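Local coordinates for cell surface protein (Faecalibacterium prausnitzii A2-165, PDB 4GT6), which is the leucine-rich repeat part of a larger extracellular protein of unknown function that probably binds other proteins at the bacterial surface, at residues 66-78 with 88-102. Residues are numbered along the deposited sequence; the frame is centred on the assembly and turned at random. Where two conformers were deposited one is given.
Sequences LTSVQIPDTVTEI and SLKRVTIQDNKPSCV. With EDO (1,2-ethanediol), chain M.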
loop_
_atom_site.group_PDB
_atom_site.type_symbol
_atom_site.label_atom_id
_atom_site.label_comp_id
_atom_site.label_asym_id
_atom_site.label_seq_id
_atom_site.Cartn_x
_atom_site.Cartn_y
_atom_site.Cartn_z
ATOM N N LEU A 66 22.954 -13.099 7.152
ATOM C CA LEU A 66 22.254 -12.824 8.416
ATOM C C LEU A 66 20.947 -13.574 8.430
ATOM O O LEU A 66 20.096 -13.328 7.565
ATOM C CB LEU A 66 22.015 -11.322 8.632
ATOM C CG LEU A 66 21.262 -10.965 9.927
ATOM C CD1 LEU A 66 22.067 -11.348 11.186
ATOM C CD2 LEU A 66 20.890 -9.463 9.958
ATOM N N THR A 67 20.793 -14.493 9.398
ATOM C CA THR A 67 19.600 -15.345 9.457
ATOM C C THR A 67 18.698 -15.024 10.664
ATOM O O THR A 67 17.487 -15.247 10.591
ATOM C CB THR A 67 20.028 -16.854 9.419
ATOM O OG1 THR A 67 18.927 -17.645 8.994
ATOM C CG2 THR A 67 20.593 -17.377 10.744
ATOM N N SER A 68 19.279 -14.569 11.773
ATOM C CA SER A 68 18.479 -14.321 12.969
ATOM C C SER A 68 19.074 -13.233 13.832
ATOM O O SER A 68 20.280 -12.989 13.803
ATOM C CB SER A 68 18.358 -15.608 13.797
ATOM O OG SER A 68 19.609 -15.968 14.357
ATOM N N VAL A 69 18.191 -12.551 14.571
ATOM C CA VAL A 69 18.554 -11.485 15.491
ATOM C C VAL A 69 17.807 -11.706 16.801
ATOM O O VAL A 69 16.596 -11.926 16.807
ATOM C CB VAL A 69 18.215 -10.091 14.874
ATOM C CG1 VAL A 69 18.354 -8.977 15.918
ATOM C CG2 VAL A 69 19.073 -9.795 13.645
ATOM N N GLN A 70 18.532 -11.644 17.901
ATOM C CA GLN A 70 17.955 -11.726 19.219
ATOM C C GLN A 70 18.165 -10.380 19.872
ATOM O O GLN A 70 19.288 -9.850 19.849
ATOM C CB GLN A 70 18.616 -12.851 20.017
ATOM C CG GLN A 70 18.103 -12.931 21.419
ATOM C CD GLN A 70 18.902 -13.939 22.176
ATOM O OE1 GLN A 70 19.852 -13.610 22.900
ATOM N NE2 GLN A 70 18.521 -15.178 22.023
ATOM N N ILE A 71 17.078 -9.828 20.445
ATOM C CA ILE A 71 17.046 -8.522 21.103
ATOM C C ILE A 71 16.790 -8.710 22.608
ATOM O O ILE A 71 15.872 -9.459 22.946
ATOM C CB ILE A 71 15.923 -7.666 20.436
ATOM C CG1 ILE A 71 16.119 -7.532 18.898
ATOM C CG2 ILE A 71 15.744 -6.299 21.114
ATOM C CD1 ILE A 71 15.109 -6.547 18.157
ATOM N N PRO A 72 17.502 -8.023 23.517
ATOM C CA PRO A 72 17.163 -8.156 24.935
ATOM C C PRO A 72 15.897 -7.364 25.294
ATOM O O PRO A 72 15.511 -6.426 24.571
ATOM C CB PRO A 72 18.397 -7.599 25.629
ATOM C CG PRO A 72 18.930 -6.574 24.686
ATOM C CD PRO A 72 18.638 -7.085 23.317
ATOM N N ASP A 73 15.268 -7.705 26.429
ATOM C CA ASP A 73 14.042 -6.989 26.834
ATOM C C ASP A 73 14.362 -5.566 27.386
ATOM O O ASP A 73 13.441 -4.825 27.724
ATOM C CB ASP A 73 13.194 -7.808 27.815
ATOM C CG ASP A 73 13.702 -7.923 29.231
ATOM O OD1 ASP A 73 14.911 -7.680 29.458
ATOM O OD2 ASP A 73 12.892 -8.264 30.119
ATOM N N THR A 74 15.654 -5.163 27.396
ATOM C CA THR A 74 16.029 -3.784 27.769
ATOM C C THR A 74 15.696 -2.812 26.588
ATOM O O THR A 74 15.531 -1.619 26.797
ATOM C CB THR A 74 17.535 -3.716 28.113
ATOM O OG1 THR A 74 18.301 -4.180 26.980
ATOM C CG2 THR A 74 17.894 -4.508 29.385
ATOM N N VAL A 75 15.606 -3.334 25.351
ATOM C CA VAL A 75 15.396 -2.499 24.161
ATOM C C VAL A 75 13.946 -2.007 24.083
ATOM O O VAL A 75 13.006 -2.812 23.961
ATOM C CB VAL A 75 15.838 -3.238 22.859
ATOM C CG1 VAL A 75 15.412 -2.454 21.612
ATOM C CG2 VAL A 75 17.365 -3.442 22.851
ATOM N N THR A 76 13.780 -0.679 24.057
ATOM C CA THR A 76 12.440 -0.085 23.953
ATOM C C THR A 76 12.242 0.594 22.581
ATOM O O THR A 76 11.141 1.040 22.267
ATOM C CB THR A 76 12.211 0.918 25.106
ATOM O OG1 THR A 76 13.142 2.001 24.971
ATOM C CG2 THR A 76 12.324 0.259 26.499
ATOM N N GLU A 77 13.322 0.724 21.798
ATOM C CA GLU A 77 13.240 1.400 20.506
ATOM C C GLU A 77 14.138 0.752 19.482
ATOM O O GLU A 77 15.288 0.438 19.781
ATOM C CB GLU A 77 13.649 2.886 20.649
ATOM C CG GLU A 77 13.465 3.686 19.368
ATOM C CD GLU A 77 13.571 5.197 19.475
ATOM O OE1 GLU A 77 13.599 5.742 20.603
ATOM O OE2 GLU A 77 13.614 5.841 18.404
ATOM N N ILE A 78 13.623 0.624 18.257
ATOM C CA ILE A 78 14.363 0.133 17.098
ATOM C C ILE A 78 14.429 1.333 16.156
ATOM O O ILE A 78 13.384 1.882 15.765
ATOM C CB ILE A 78 13.768 -1.142 16.448
ATOM C CG1 ILE A 78 13.834 -2.325 17.441
ATOM C CG2 ILE A 78 14.590 -1.492 15.159
ATOM C CD1 ILE A 78 13.013 -3.531 17.034
ATOM N N SER A 88 17.748 -12.182 4.123
ATOM C CA SER A 88 17.634 -13.591 4.514
ATOM C C SER A 88 17.284 -13.707 6.006
ATOM O O SER A 88 17.235 -14.815 6.555
ATOM C CB SER A 88 18.932 -14.342 4.188
ATOM O OG SER A 88 19.015 -14.574 2.782
ATOM N N LEU A 89 17.056 -12.558 6.665
ATOM C CA LEU A 89 16.710 -12.531 8.085
ATOM C C LEU A 89 15.345 -13.234 8.278
ATOM O O LEU A 89 14.341 -12.799 7.700
ATOM C CB LEU A 89 16.689 -11.088 8.605
ATOM C CG LEU A 89 16.222 -10.866 10.061
ATOM C CD1 LEU A 89 17.180 -11.537 11.069
ATOM C CD2 LEU A 89 16.156 -9.335 10.378
ATOM N N LYS A 90 15.342 -14.344 9.033
ATOM C CA LYS A 90 14.125 -15.158 9.241
ATOM C C LYS A 90 13.333 -14.770 10.465
ATOM O O LYS A 90 12.103 -14.887 10.466
ATOM C CB LYS A 90 14.490 -16.654 9.436
ATOM C CG LYS A 90 15.281 -17.336 8.316
ATOM C CD LYS A 90 14.511 -17.357 7.019
ATOM C CE LYS A 90 15.065 -18.336 5.997
ATOM N NZ LYS A 90 14.244 -18.293 4.736
ATOM N N ARG A 91 14.034 -14.378 11.536
ATOM C CA ARG A 91 13.379 -14.126 12.816
ATOM C C ARG A 91 14.068 -13.056 13.630
ATOM O O ARG A 91 15.300 -12.929 13.597
ATOM C CB ARG A 91 13.316 -15.442 13.641
ATOM C CG ARG A 91 14.676 -16.002 14.127
ATOM C CD ARG A 91 14.640 -17.466 14.576
ATOM N NE ARG A 91 14.212 -18.338 13.481
ATOM C CZ ARG A 91 15.011 -18.829 12.535
ATOM N NH1 ARG A 91 16.319 -18.596 12.569
ATOM N NH2 ARG A 91 14.510 -19.559 11.550
ATOM N N VAL A 92 13.273 -12.324 14.388
ATOM C CA VAL A 92 13.729 -11.297 15.310
ATOM C C VAL A 92 13.077 -11.694 16.614
ATOM O O VAL A 92 11.858 -11.569 16.713
ATOM C CB VAL A 92 13.370 -9.866 14.829
ATOM C CG1 VAL A 92 13.803 -8.850 15.866
ATOM C CG2 VAL A 92 14.044 -9.562 13.494
ATOM N N THR A 93 13.844 -12.247 17.578
ATOM C CA THR A 93 13.248 -12.727 18.827
ATOM C C THR A 93 13.745 -11.974 20.064
ATOM O O THR A 93 14.682 -11.199 19.987
ATOM C CB THR A 93 13.558 -14.216 19.004
ATOM O OG1 THR A 93 14.977 -14.404 19.063
ATOM C CG2 THR A 93 12.908 -15.089 17.922
ATOM N N ILE A 94 13.115 -12.237 21.216
ATOM C CA ILE A 94 13.533 -11.613 22.469
ATOM C C ILE A 94 14.380 -12.603 23.219
ATOM O O ILE A 94 13.995 -13.764 23.359
ATOM C CB ILE A 94 12.331 -11.098 23.328
ATOM C CG1 ILE A 94 11.343 -10.217 22.493
ATOM C CG2 ILE A 94 12.836 -10.346 24.582
ATOM C CD1 ILE A 94 11.945 -8.891 21.929
ATOM N N GLN A 95 15.508 -12.140 23.746
ATOM C CA GLN A 95 16.411 -12.960 24.542
ATOM C C GLN A 95 15.657 -13.642 25.671
ATOM O O GLN A 95 14.825 -13.012 26.327
ATOM C CB GLN A 95 17.562 -12.103 25.097
ATOM C CG GLN A 95 18.650 -12.915 25.826
ATOM C CD GLN A 95 19.804 -12.073 26.330
ATOM O OE1 GLN A 95 20.068 -10.964 25.852
ATOM N NE2 GLN A 95 20.536 -12.597 27.304
ATOM N N ASP A 96 15.912 -14.960 25.848
ATOM C CA ASP A 96 15.330 -15.810 26.896
ATOM C C ASP A 96 13.803 -15.928 26.778
ATOM O O ASP A 96 13.140 -16.301 27.756
ATOM C CB ASP A 96 15.740 -15.305 28.296
ATOM C CG ASP A 96 17.233 -15.334 28.523
ATOM O OD1 ASP A 96 17.875 -16.336 28.134
ATOM O OD2 ASP A 96 17.763 -14.359 29.091
ATOM N N ASN A 97 13.248 -15.620 25.578
ATOM C CA ASN A 97 11.818 -15.687 25.254
ATOM C C ASN A 97 10.984 -14.830 26.251
ATOM O O ASN A 97 9.828 -15.139 26.541
ATOM C CB ASN A 97 11.335 -17.175 25.227
ATOM C CG ASN A 97 10.017 -17.428 24.534
ATOM O OD1 ASN A 97 9.745 -16.924 23.437
ATOM N ND2 ASN A 97 9.177 -18.251 25.153
ATOM N N LYS A 98 11.581 -13.739 26.762
ATOM C CA LYS A 98 10.872 -12.814 27.648
ATOM C C LYS A 98 9.915 -11.941 26.822
ATOM O O LYS A 98 10.123 -11.810 25.617
ATOM C CB LYS A 98 11.884 -11.932 28.402
ATOM C CG LYS A 98 12.561 -12.650 29.559
ATOM C CD LYS A 98 13.729 -11.850 30.081
ATOM C CE LYS A 98 14.355 -12.515 31.283
ATOM N NZ LYS A 98 15.617 -11.844 31.684
ATOM N N PRO A 99 8.864 -11.330 27.422
ATOM C CA PRO A 99 8.009 -10.412 26.636
ATOM C C PRO A 99 8.810 -9.239 26.036
ATOM O O PRO A 99 9.705 -8.698 26.681
ATOM C CB PRO A 99 6.995 -9.890 27.672
ATOM C CG PRO A 99 6.986 -10.939 28.761
ATOM C CD PRO A 99 8.418 -11.404 28.833
ATOM N N SER A 100 8.476 -8.845 24.802
ATOM C CA SER A 100 9.104 -7.685 24.150
ATOM C C SER A 100 8.804 -6.396 24.937
ATOM O O SER A 100 7.685 -6.236 25.431
ATOM C CB SER A 100 8.576 -7.536 22.724
ATOM O OG SER A 100 9.147 -6.382 22.131
ATOM N N CYS A 101 9.793 -5.484 25.047
ATOM C CA CYS A 101 9.598 -4.163 25.662
ATOM C C CYS A 101 9.747 -3.065 24.602
ATOM O O CYS A 101 9.778 -1.874 24.929
ATOM C CB CYS A 101 10.543 -3.957 26.840
ATOM S SG CYS A 101 10.120 -4.980 28.278
ATOM N N VAL A 102 9.783 -3.472 23.315
ATOM C CA VAL A 102 9.881 -2.526 22.196
ATOM C C VAL A 102 8.606 -1.675 22.126
ATOM O O VAL A 102 7.505 -2.220 22.015
ATOM C CB VAL A 102 10.131 -3.236 20.839
ATOM C CG1 VAL A 102 10.121 -2.213 19.699
ATOM C CG2 VAL A 102 11.451 -4.023 20.862
HETATM C C1 EDO M . 8.653 -12.353 22.829
HETATM O O1 EDO M . 9.151 -13.524 23.463
HETATM C C2 EDO M . 7.225 -11.974 23.293
HETATM O O2 EDO M . 6.907 -10.620 22.940
HETATM O O HOH W 1 19.691 -11.132 5.887
HETATM O O HOH W 2 18.487 -17.336 6.398
HETATM O O HOH W 3 17.780 -19.634 10.294
HETATM O O HOH W 4 12.604 -5.590 24.045
HETATM O O HOH W 5 15.501 -10.435 27.282
HETATM O O HOH W 6 10.259 -8.617 29.353
#
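Strands 68-71 and 91-94 pair in parallel as neighbouring rungs of a BspA-type leucine-rich repeat solenoid, V69 beside V92 and I71 beside I94. The backbone bonds alternate: T93 N gives to V69 O, then I71 N to T93 O. Inward-facing positions carry branched aliphatic residues, whose side chains bring no polar atoms into the core: V69 CG2 meets L89 CD1 (3.6 Å), the two side chains crossing at about a right angle, and I71 CD1, in one of two conformers, rests on V92 CG1 (3.5 Å).

On the other face Q70, R91 and T93 are polar and partly exposed, while small S68 is buried. Q70 can be followed outward along its extended chain. CB lies 4.1 Å from T93 OG1; with CG anti to the backbone N (chi1 177°), CG and CD both lie 3.6 Å from Q95 CA; OE1 ends 3.2 Å from Q95 CG, and NE2 4.0 Å from Q95 CA. The two amide planes are only 20° apart. Glutamine suits this place because its aliphatic stem packs on Q95 while its amide stays on the polar face.

Past the type I turn from P72 to V75, V102 packs on V75 and, in strand 77-78, on I78. Beside this turn one water donates to both D73 OD2 (2.8 Å) and P99 O.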